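Long-range contacts in putative phosphomethylpyrimidine kinase (PDB 3MBJ), which probably transfers phosphate from ATP to pyridoxal and related vitamin B6 compounds, as a zinc-binding kinase of the ribokinase clan: residues T249-Q254 against E273-N278; D59-M64 against S88-Q93; F125-V130 against L150-D155. All coordinates share one frame; numbering follows the deposited sequence. Where two conformers were deposited one is given.

The three contacts come one after another along the chain: contact 2, then contact 3, then contact 1. Contacts 2 and 3 are neighbours, with centres about 19 Å apart. The start of helix 89-102, with its N-cap Ser88, packs on helix 127-137 through Met129. Contact 1 lies on the opposite side of the chain's centre, its own centre about 32 Å from that of contact 2 and about 31 Å from that of contact 3. It joins helix 241-260 to helix 272-275. Contacts 1 and 2 both touch the second subunit. Contact 2 joins a loop to a helix, while contacts 1 and 3 join helices, all round the mixed, largely parallel sheet expected of the ribokinase clan.

Contact 1. Residues T249-Q254 against E273-N278; sequences TQFILQ and EKVLHN. With ZN (zinc ion), chain B.
The ring of Phe251 reaches from helix 241-260 to Val275 and overlaps its side chain, meeting its carbonyl oxygen obliquely. Its CG is anti to the backbone N (chi1 179°), which carries the ring toward the 273-278 segment. Phe251 CZ lies 4.0 Å from Val275 CG2, and Phe251 CE1 lies 3.4 Å from Val275 O. Leu276 CA sits at the ring edge, near its plane. The other methyl of Val275, CG1, packs 3.8 Å from Gln254 O.

One turn on from Phe251, Gln254 accepts a hydrogen bond from Asn278. ND2 of Asn278 lies 2.7 Å from OE1 of Gln254, and the N-H points nearly straight at it (163°). The oxygen lies close to the Asn278 amide plane. The donor stands above the carbonyl plane of Gln254, and the two amide planes are 55° apart. Gln254 NE2 makes a weak hydrogen bond to Gln284 O of a third subunit.

Asn278 follows His277, whose ND1 binds zinc at 2.1 Å. Asp280 completes the site together with His277 and Asp280 of the second subunit. The zinc links two subunits. The apolar contact and the amide bond join the segment carrying this ligand to helix 241-260 without a charged pair.

Contact 2. Residues D59-M64 against S88-Q93; sequences DLTDEM and SPRQIQ
Gln91 NE2 is gripped from two parts of the chain. It donates to Thr61 OG1 at 3.0 Å, with an N-H...O angle of 152°, and also to the backbone oxygen of Thr43. Thr61 OG1 lies 18° out of the amide plane of Gln91. At the other end of the amide, OE1 accepts from the backbone N of Gly87, so both amide atoms are bonded. Gln91 CG is anti to its carbonyl carbon (chi1 -58°), and the chain runs extended from there across to the loop.

Asp59 OD1 takes the backbone N of Thr61 at 3.2 Å, from above the carboxylate plane, which makes an Asx turn. Asp59 thus holds the turn that carries the hydroxyl met by Gln91. The side chains of Met64, a selenomethionine, and Gln91 cross at about a right angle, with Met64 SE 3.9 Å from Gln91 NE2.

Thr61 CG2 lies 3.7 Å from CG of Arg90, an exposed residue. A water joins Arg90 NH2 to Thr61 O, while Arg90 NH1 bonds to Gln93 OE1. Replacing Gln91 by leucine would probably leave Thr61 OG1, Thr43 O and Gly87 N without their amide partner and weaken the tie between loop and helix.

The helix start is closed by Ser88, whose OG accepts from Gln91 N at 3.1 Å. The residue that ties the loop to the helix is therefore also held by the cap. The Arg90 side chain is about 5 Å from that of Asp97, a zinc ligand. In this ribokinase-like fold, an Asx turn starting at the end of strand 57-59 lies beside the N-capped start of helix 89-102.

Contact 3. Residues F125-V130 against L150-D155; sequences FDMEMV and LFYLLD
Met127 and Tyr152 cross at about a right angle. The selenium of Met127, a selenomethionine, comes to the edge of the tyrosine ring and not over its face. It lies 4.8 Å from the ring centroid, 73° off the ring normal. The ring atom nearest to Met127 SE is Tyr152 CD1 at 3.7 Å, with CE1 only slightly farther. Bends at chi2 and chi3 fold the Met127 chain and turn its methyl toward Asp155. There Met127 CE stands 3.5 Å from Asp155 OD1.

Val130, one turn further along helix 127-137, also crosses Tyr152 at about a right angle. Its two methyls divide the work. Val130 CG1 lies 4.0 Å from Tyr152 CB and 3.4 Å from Tyr152 O, whereas CG2 approaches CD1 obliquely. Tyr152 is thus met on its ring edge by Met127 and near its base by Val130. Leu121 of strand 120-121 touches both Val130 and Tyr152.

Arg134, in the same helix as Val130, bonds to the backbone oxygens of Tyr152 and Leu153 at the end of helix 147-154. Lys177 also reaches the latter.

The start of helix 127-137 and the end of helix 147-154 are both capped. Asp126 is the N-cap of helix 127-137, and its OD1 accepts from Glu128 N at 2.9 Å and from Met129 N. Asp155, with positive phi (66°), closes helix 147-154 in a Schellman motif. The contact therefore sets the capped start of one helix against the capped end of another, joined by a Met-aromatic contact and by Val130 packing on Tyr152.

Contact 1. Residues T249-Q254 against E273-N278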
loop_
_atom_site.group_PDB
_atom_site.type_symbol
_atom_site.label_atom_id
_atom_site.label_comp_id
_atom_site.label_asym_id
_atom_site.label_seq_id
_atom_site.Cartn_x
_atom_site.Cartn_y
_atom_site.Cartn_z
ATOM N N THR A 249 13.792 -16.571 -4.200
ATOM C CA THR A 249 13.485 -17.814 -3.478
ATOM C C THR A 249 12.195 -17.622 -2.658
ATOM O O THR A 249 11.356 -18.509 -2.640
ATOM C CB THR A 249 14.615 -18.261 -2.539
ATOM O OG1 THR A 249 14.975 -17.161 -1.721
ATOM C CG2 THR A 249 15.844 -18.657 -3.296
ATOM N N GLN A 250 12.017 -16.454 -2.027
ATOM C CA GLN A 250 10.821 -16.177 -1.215
ATOM C C GLN A 250 9.582 -16.072 -2.076
ATOM O O GLN A 250 8.528 -16.556 -1.711
ATOM C CB GLN A 250 10.972 -14.894 -0.354
ATOM C CG GLN A 250 11.967 -15.109 0.809
ATOM C CD GLN A 250 12.077 -13.930 1.724
ATOM O OE1 GLN A 250 11.106 -13.183 1.922
ATOM N NE2 GLN A 250 13.258 -13.741 2.301
ATOM N N PHE A 251 9.739 -15.460 -3.245
ATOM C CA PHE A 251 8.636 -15.320 -4.172
ATOM C C PHE A 251 8.126 -16.685 -4.617
ATOM O O PHE A 251 6.924 -16.956 -4.542
ATOM C CB PHE A 251 9.062 -14.537 -5.385
ATOM C CG PHE A 251 7.993 -14.383 -6.386
ATOM C CD1 PHE A 251 6.990 -13.436 -6.170
ATOM C CD2 PHE A 251 7.969 -15.146 -7.527
ATOM C CE1 PHE A 251 5.975 -13.236 -7.047
ATOM C CE2 PHE A 251 6.926 -14.963 -8.478
ATOM C CZ PHE A 251 5.915 -13.998 -8.204
ATOM N N ILE A 252 9.043 -17.541 -5.057
ATOM C CA ILE A 252 8.687 -18.935 -5.382
ATOM C C ILE A 252 8.015 -19.673 -4.186
ATOM O O ILE A 252 6.999 -20.364 -4.354
ATOM C CB ILE A 252 9.905 -19.748 -5.818
ATOM C CG1 ILE A 252 10.513 -19.197 -7.123
ATOM C CG2 ILE A 252 9.504 -21.223 -6.000
ATOM C CD1 ILE A 252 9.573 -19.206 -8.272
ATOM N N LEU A 253 8.602 -19.553 -3.002
ATOM C CA LEU A 253 8.053 -20.189 -1.780
ATOM C C LEU A 253 6.621 -19.695 -1.513
ATOM O O LEU A 253 5.700 -20.472 -1.256
ATOM C CB LEU A 253 8.972 -19.886 -0.597
ATOM C CG LEU A 253 8.694 -20.626 0.707
ATOM C CD1 LEU A 253 8.584 -22.182 0.487
ATOM C CD2 LEU A 253 9.763 -20.247 1.832
ATOM N N GLN A 254 6.420 -18.386 -1.640
ATOM C CA GLN A 254 5.068 -17.818 -1.496
ATOM C C GLN A 254 4.082 -18.399 -2.491
ATOM O O GLN A 254 2.909 -18.700 -2.140
ATOM C CB GLN A 254 5.097 -16.300 -1.600
ATOM C CG GLN A 254 5.668 -15.613 -0.386
ATOM C CD GLN A 254 6.324 -14.285 -0.686
ATOM O OE1 GLN A 254 5.978 -13.573 -1.673
ATOM N NE2 GLN A 254 7.210 -13.880 0.223
ATOM N N GLU A 273 -0.616 -15.652 -10.328
ATOM C CA GLU A 273 -1.416 -14.442 -10.260
ATOM C C GLU A 273 -1.826 -14.120 -8.825
ATOM O O GLU A 273 -2.074 -12.950 -8.518
ATOM C CB GLU A 273 -2.674 -14.538 -11.131
ATOM C CG GLU A 273 -2.377 -14.623 -12.606
ATOM C CD GLU A 273 -1.877 -15.998 -13.085
ATOM O OE1 GLU A 273 -1.980 -17.054 -12.411
ATOM O OE2 GLU A 273 -1.346 -15.994 -14.182
ATOM N N LYS A 274 -1.891 -15.138 -7.950
ATOM C CA LYS A 274 -2.250 -14.885 -6.567
ATOM C C LYS A 274 -1.098 -14.251 -5.827
ATOM O O LYS A 274 -1.323 -13.678 -4.794
ATOM C CB LYS A 274 -2.653 -16.144 -5.805
ATOM C CG LYS A 274 -3.879 -16.829 -6.384
ATOM C CD LYS A 274 -4.388 -18.013 -5.510
ATOM C CE LYS A 274 -5.890 -17.865 -5.259
ATOM N NZ LYS A 274 -6.316 -18.319 -3.972
ATOM N N VAL A 275 0.127 -14.363 -6.323
ATOM C CA VAL A 275 1.274 -13.756 -5.635
ATOM C C VAL A 275 2.093 -12.724 -6.426
ATOM O O VAL A 275 2.998 -12.158 -5.881
ATOM C CB VAL A 275 2.233 -14.855 -5.100
ATOM C CG1 VAL A 275 1.476 -15.749 -4.069
ATOM C CG2 VAL A 275 2.816 -15.697 -6.261
ATOM N N LEU A 276 1.768 -12.426 -7.677
ATOM C CA LEU A 276 2.538 -11.444 -8.441
ATOM C C LEU A 276 2.816 -10.148 -7.663
ATOM O O LEU A 276 3.941 -9.591 -7.724
ATOM C CB LEU A 276 1.791 -11.057 -9.697
ATOM C CG LEU A 276 2.582 -10.502 -10.855
ATOM C CD1 LEU A 276 3.791 -11.418 -11.232
ATOM C CD2 LEU A 276 1.615 -10.399 -12.058
ATOM N N HIS A 277 1.812 -9.628 -6.976
ATOM C CA HIS A 277 1.989 -8.351 -6.328
ATOM C C HIS A 277 2.736 -8.419 -5.025
ATOM O O HIS A 277 3.053 -7.372 -4.462
ATOM C CB HIS A 277 0.677 -7.565 -6.179
ATOM C CG HIS A 277 0.015 -7.264 -7.492
ATOM N ND1 HIS A 277 0.083 -6.015 -8.100
ATOM C CD2 HIS A 277 -0.751 -8.034 -8.303
ATOM C CE1 HIS A 277 -0.558 -6.055 -9.263
ATOM N NE2 HIS A 277 -1.106 -7.247 -9.392
ATOM N N ASN A 278 3.091 -9.626 -4.562
ATOM C CA ASN A 278 3.955 -9.728 -3.386
ATOM C C ASN A 278 5.269 -8.992 -3.669
ATOM O O ASN A 278 5.873 -8.411 -2.758
ATOM C CB ASN A 278 4.257 -11.189 -3.020
ATOM C CG ASN A 278 3.055 -11.922 -2.451
ATOM O OD1 ASN A 278 1.915 -11.441 -2.532
ATOM N ND2 ASN A 278 3.300 -13.115 -1.886
HETATM ZN ZN ZN B . 1.031 -4.237 -7.616
#

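Contact 2. Residues D59-M64 against S88-Q93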
loop_
_atom_site.group_PDB
_atom_site.type_symbol
_atom_site.label_atom_id
_atom_site.label_comp_id
_atom_site.label_asym_id
_atom_site.label_seq_id
_atom_site.Cartn_x
_atom_site.Cartn_y
_atom_site.Cartn_z
ATOM N N ASP A 59 8.012 -25.362 -34.396
ATOM C CA ASP A 59 9.374 -24.842 -34.293
ATOM C C ASP A 59 9.477 -23.481 -35.009
ATOM O O ASP A 59 9.074 -23.371 -36.159
ATOM C CB ASP A 59 10.326 -25.858 -34.916
ATOM C CG ASP A 59 11.806 -25.447 -34.852
ATOM O OD1 ASP A 59 12.257 -24.677 -34.020
ATOM O OD2 ASP A 59 12.576 -25.938 -35.678
ATOM N N LEU A 60 9.987 -22.461 -34.306
ATOM C CA LEU A 60 10.143 -21.105 -34.868
ATOM C C LEU A 60 11.601 -20.764 -35.226
ATOM O O LEU A 60 11.913 -19.616 -35.529
ATOM C CB LEU A 60 9.568 -20.036 -33.924
ATOM C CG LEU A 60 8.046 -19.949 -33.740
ATOM C CD1 LEU A 60 7.690 -18.905 -32.686
ATOM C CD2 LEU A 60 7.339 -19.655 -35.060
ATOM N N THR A 61 12.472 -21.770 -35.235
ATOM C CA THR A 61 13.900 -21.602 -35.629
ATOM C C THR A 61 14.078 -20.753 -36.865
ATOM O O THR A 61 14.899 -19.824 -36.890
ATOM C CB THR A 61 14.582 -22.961 -35.832
ATOM O OG1 THR A 61 14.468 -23.709 -34.625
ATOM C CG2 THR A 61 16.075 -22.813 -36.164
ATOM N N ASP A 62 13.286 -21.023 -37.880
ATOM C CA ASP A 62 13.399 -20.254 -39.121
ATOM C C ASP A 62 12.873 -18.821 -39.062
ATOM O O ASP A 62 13.240 -18.006 -39.885
ATOM C CB ASP A 62 12.685 -20.987 -40.260
ATOM C CG ASP A 62 13.576 -21.984 -40.936
ATOM O OD1 ASP A 62 13.912 -23.020 -40.317
ATOM O OD2 ASP A 62 13.962 -21.715 -42.093
ATOM N N GLU A 63 11.960 -18.527 -38.145
ATOM C CA GLU A 63 11.451 -17.153 -38.009
ATOM C C GLU A 63 12.383 -16.278 -37.143
ATOM O O GLU A 63 12.448 -15.067 -37.336
ATOM C CB GLU A 63 10.019 -17.145 -37.457
ATOM C CG GLU A 63 9.292 -15.805 -37.649
ATOM C CD GLU A 63 8.987 -15.468 -39.103
ATOM O OE1 GLU A 63 9.147 -16.354 -39.971
ATOM O OE2 GLU A 63 8.569 -14.309 -39.373
HETATM N N MSE A 64 13.112 -16.880 -36.209
HETATM C CA MSE A 64 13.957 -16.103 -35.295
HETATM C C MSE A 64 14.839 -15.078 -36.008
HETATM O O MSE A 64 14.813 -13.892 -35.631
HETATM C CB MSE A 64 14.774 -17.006 -34.360
HETATM C CG MSE A 64 13.912 -17.665 -33.320
HETATM SE SE MSE A 64 14.780 -19.103 -32.341
HETATM C CE MSE A 64 15.672 -17.978 -31.106
ATOM N N SER A 88 18.037 -26.550 -29.722
ATOM C CA SER A 88 19.056 -27.138 -30.583
ATOM C C SER A 88 20.309 -26.297 -30.645
ATOM O O SER A 88 20.295 -25.127 -30.255
ATOM C CB SER A 88 18.526 -27.245 -32.013
ATOM O OG SER A 88 18.326 -25.939 -32.526
ATOM N N PRO A 89 21.398 -26.890 -31.173
ATOM C CA PRO A 89 22.599 -26.113 -31.446
ATOM C C PRO A 89 22.350 -24.970 -32.414
ATOM O O PRO A 89 22.963 -23.930 -32.297
ATOM C CB PRO A 89 23.536 -27.145 -32.043
ATOM C CG PRO A 89 23.098 -28.459 -31.392
ATOM C CD PRO A 89 21.636 -28.352 -31.275
ATOM N N ARG A 90 21.458 -25.163 -33.371
ATOM C CA ARG A 90 21.137 -24.096 -34.305
ATOM C C ARG A 90 20.525 -22.883 -33.564
ATOM O O ARG A 90 20.941 -21.744 -33.795
ATOM C CB ARG A 90 20.221 -24.639 -35.400
ATOM C CG ARG A 90 19.720 -23.636 -36.400
ATOM C CD ARG A 90 20.789 -22.757 -37.058
ATOM N NE ARG A 90 20.111 -21.806 -37.965
ATOM C CZ ARG A 90 20.498 -20.551 -38.254
ATOM N NH1 ARG A 90 21.603 -20.008 -37.732
ATOM N NH2 ARG A 90 19.746 -19.818 -39.078
ATOM N N GLN A 91 19.595 -23.114 -32.635
ATOM C CA GLN A 91 19.038 -21.994 -31.857
ATOM C C GLN A 91 20.127 -21.315 -31.027
ATOM O O GLN A 91 20.132 -20.098 -30.928
ATOM C CB GLN A 91 17.865 -22.415 -30.956
ATOM C CG GLN A 91 16.730 -23.024 -31.729
ATOM C CD GLN A 91 15.408 -22.997 -30.985
ATOM O OE1 GLN A 91 15.363 -23.072 -29.753
ATOM N NE2 GLN A 91 14.319 -22.916 -31.736
ATOM N N ILE A 92 21.037 -22.090 -30.425
ATOM C CA ILE A 92 22.146 -21.500 -29.698
ATOM C C ILE A 92 22.949 -20.583 -30.630
ATOM O O ILE A 92 23.405 -19.529 -30.195
ATOM C CB ILE A 92 23.061 -22.575 -29.054
ATOM C CG1 ILE A 92 22.394 -23.173 -27.807
ATOM C CG2 ILE A 92 24.470 -22.014 -28.693
ATOM C CD1 ILE A 92 23.035 -24.497 -27.281
ATOM N N GLN A 93 23.121 -20.973 -31.903
ATOM C CA GLN A 93 23.921 -20.186 -32.882
ATOM C C GLN A 93 23.230 -18.831 -33.137
ATOM O O GLN A 93 23.852 -17.767 -33.126
ATOM C CB GLN A 93 24.147 -20.997 -34.188
ATOM C CG GLN A 93 24.888 -20.304 -35.366
ATOM C CD GLN A 93 24.949 -21.205 -36.620
ATOM O OE1 GLN A 93 23.944 -21.768 -37.038
ATOM N NE2 GLN A 93 26.135 -21.354 -37.202
HETATM O O HOH W 1 16.994 -20.412 -39.061
#

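Contact 3. Residues F125-V130 against L150-D155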
loop_
_atom_site.group_PDB
_atom_site.type_symbol
_atom_site.label_atom_id
_atom_site.label_comp_id
_atom_site.label_asym_id
_atom_site.label_seq_id
_atom_site.Cartn_x
_atom_site.Cartn_y
_atom_site.Cartn_z
ATOM N N PHE A 125 17.860 -34.222 -25.857
ATOM C CA PHE A 125 19.222 -33.641 -25.947
ATOM C C PHE A 125 20.344 -34.643 -25.800
ATOM O O PHE A 125 20.120 -35.734 -25.320
ATOM C CB PHE A 125 19.440 -32.638 -24.789
ATOM C CG PHE A 125 18.724 -31.316 -24.933
ATOM C CD1 PHE A 125 18.322 -30.821 -26.171
ATOM C CD2 PHE A 125 18.524 -30.530 -23.807
ATOM C CE1 PHE A 125 17.706 -29.579 -26.262
ATOM C CE2 PHE A 125 17.913 -29.299 -23.890
ATOM C CZ PHE A 125 17.496 -28.817 -25.113
ATOM N N ASP A 126 21.559 -34.235 -26.159
ATOM C CA ASP A 126 22.753 -35.061 -25.978
ATOM C C ASP A 126 23.970 -34.206 -25.605
ATOM O O ASP A 126 23.841 -33.019 -25.387
ATOM C CB ASP A 126 23.034 -35.896 -27.249
ATOM C CG ASP A 126 23.446 -35.042 -28.462
ATOM O OD1 ASP A 126 23.733 -33.832 -28.316
ATOM O OD2 ASP A 126 23.474 -35.596 -29.585
HETATM N N MSE A 127 25.155 -34.818 -25.565
HETATM C CA MSE A 127 26.367 -34.122 -25.173
HETATM C C MSE A 127 26.767 -32.966 -26.104
HETATM O O MSE A 127 27.457 -32.050 -25.659
HETATM C CB MSE A 127 27.524 -35.102 -24.993
HETATM C CG MSE A 127 27.375 -36.008 -23.759
HETATM SE SE MSE A 127 27.276 -35.026 -22.027
HETATM C CE MSE A 127 28.945 -33.994 -22.232
ATOM N N GLU A 128 26.325 -32.973 -27.361
ATOM C CA GLU A 128 26.634 -31.844 -28.277
ATOM C C GLU A 128 25.855 -30.613 -27.926
ATOM O O GLU A 128 26.330 -29.488 -28.058
ATOM C CB GLU A 128 26.356 -32.185 -29.747
ATOM C CG GLU A 128 27.142 -33.346 -30.238
ATOM C CD GLU A 128 28.648 -33.193 -29.995
ATOM O OE1 GLU A 128 29.144 -32.028 -29.904
ATOM O OE2 GLU A 128 29.331 -34.256 -29.919
HETATM N N MSE A 129 24.642 -30.829 -27.461
HETATM C CA MSE A 129 23.840 -29.735 -26.974
HETATM C C MSE A 129 24.506 -29.156 -25.694
HETATM O O MSE A 129 24.581 -27.931 -25.521
HETATM C CB MSE A 129 22.421 -30.237 -26.747
HETATM C CG MSE A 129 21.467 -29.193 -26.373
HETATM SE SE MSE A 129 21.236 -27.847 -27.710
HETATM C CE MSE A 129 20.459 -26.558 -26.554
ATOM N N VAL A 130 25.041 -30.030 -24.838
ATOM C CA VAL A 130 25.805 -29.584 -23.670
ATOM C C VAL A 130 27.017 -28.751 -24.128
ATOM O O VAL A 130 27.252 -27.663 -23.587
ATOM C CB VAL A 130 26.249 -30.778 -22.747
ATOM C CG1 VAL A 130 27.167 -30.269 -21.627
ATOM C CG2 VAL A 130 25.028 -31.498 -22.127
ATOM N N LEU A 150 24.963 -27.793 -13.677
ATOM C CA LEU A 150 26.290 -27.471 -13.195
ATOM C C LEU A 150 27.292 -28.554 -13.653
ATOM O O LEU A 150 28.306 -28.279 -14.326
ATOM C CB LEU A 150 26.264 -27.360 -11.669
ATOM C CG LEU A 150 27.640 -27.190 -11.022
ATOM C CD1 LEU A 150 28.211 -25.766 -11.225
ATOM C CD2 LEU A 150 27.570 -27.604 -9.561
ATOM N N PHE A 151 27.002 -29.795 -13.272
ATOM C CA PHE A 151 27.937 -30.880 -13.518
ATOM C C PHE A 151 28.136 -31.114 -15.027
ATOM O O PHE A 151 29.258 -31.196 -15.480
ATOM C CB PHE A 151 27.521 -32.139 -12.762
ATOM C CG PHE A 151 27.707 -32.017 -11.287
ATOM C CD1 PHE A 151 28.972 -31.848 -10.759
ATOM C CD2 PHE A 151 26.630 -32.038 -10.429
ATOM C CE1 PHE A 151 29.155 -31.729 -9.418
ATOM C CE2 PHE A 151 26.809 -31.907 -9.065
ATOM C CZ PHE A 151 28.060 -31.743 -8.563
ATOM N N TYR A 152 27.062 -31.127 -15.813
ATOM C CA TYR A 152 27.231 -31.264 -17.264
ATOM C C TYR A 152 28.046 -30.118 -17.857
ATOM O O TYR A 152 28.891 -30.344 -18.688
ATOM C CB TYR A 152 25.882 -31.373 -17.985
ATOM C CG TYR A 152 25.313 -32.786 -18.003
ATOM C CD1 TYR A 152 25.891 -33.791 -18.775
ATOM C CD2 TYR A 152 24.189 -33.113 -17.240
ATOM C CE1 TYR A 152 25.361 -35.079 -18.778
ATOM C CE2 TYR A 152 23.654 -34.388 -17.252
ATOM C CZ TYR A 152 24.238 -35.359 -18.015
ATOM O OH TYR A 152 23.678 -36.603 -18.000
ATOM N N LEU A 153 27.793 -28.888 -17.443
ATOM C CA LEU A 153 28.529 -27.750 -18.019
ATOM C C LEU A 153 30.008 -27.846 -17.683
ATOM O O LEU A 153 30.843 -27.416 -18.457
ATOM C CB LEU A 153 27.984 -26.426 -17.520
ATOM C CG LEU A 153 26.652 -26.028 -18.140
ATOM C CD1 LEU A 153 26.046 -24.921 -17.319
ATOM C CD2 LEU A 153 26.860 -25.623 -19.619
ATOM N N LEU A 154 30.313 -28.385 -16.513
ATOM C CA LEU A 154 31.702 -28.611 -16.098
ATOM C C LEU A 154 32.282 -29.911 -16.653
ATOM O O LEU A 154 33.478 -30.121 -16.535
ATOM C CB LEU A 154 31.842 -28.585 -14.549
ATOM C CG LEU A 154 31.708 -27.168 -13.952
ATOM C CD1 LEU A 154 31.565 -27.210 -12.440
ATOM C CD2 LEU A 154 32.907 -26.326 -14.385
ATOM N N ASP A 155 31.445 -30.775 -17.223
ATOM C CA ASP A 155 31.893 -32.027 -17.810
ATOM C C ASP A 155 32.433 -32.939 -16.705
ATOM O O ASP A 155 33.514 -33.507 -16.827
ATOM C CB ASP A 155 32.950 -31.773 -18.909
ATOM C CG ASP A 155 32.952 -32.845 -20.000
ATOM O OD1 ASP A 155 31.861 -33.292 -20.420
ATOM O OD2 ASP A 155 34.046 -33.220 -20.472
#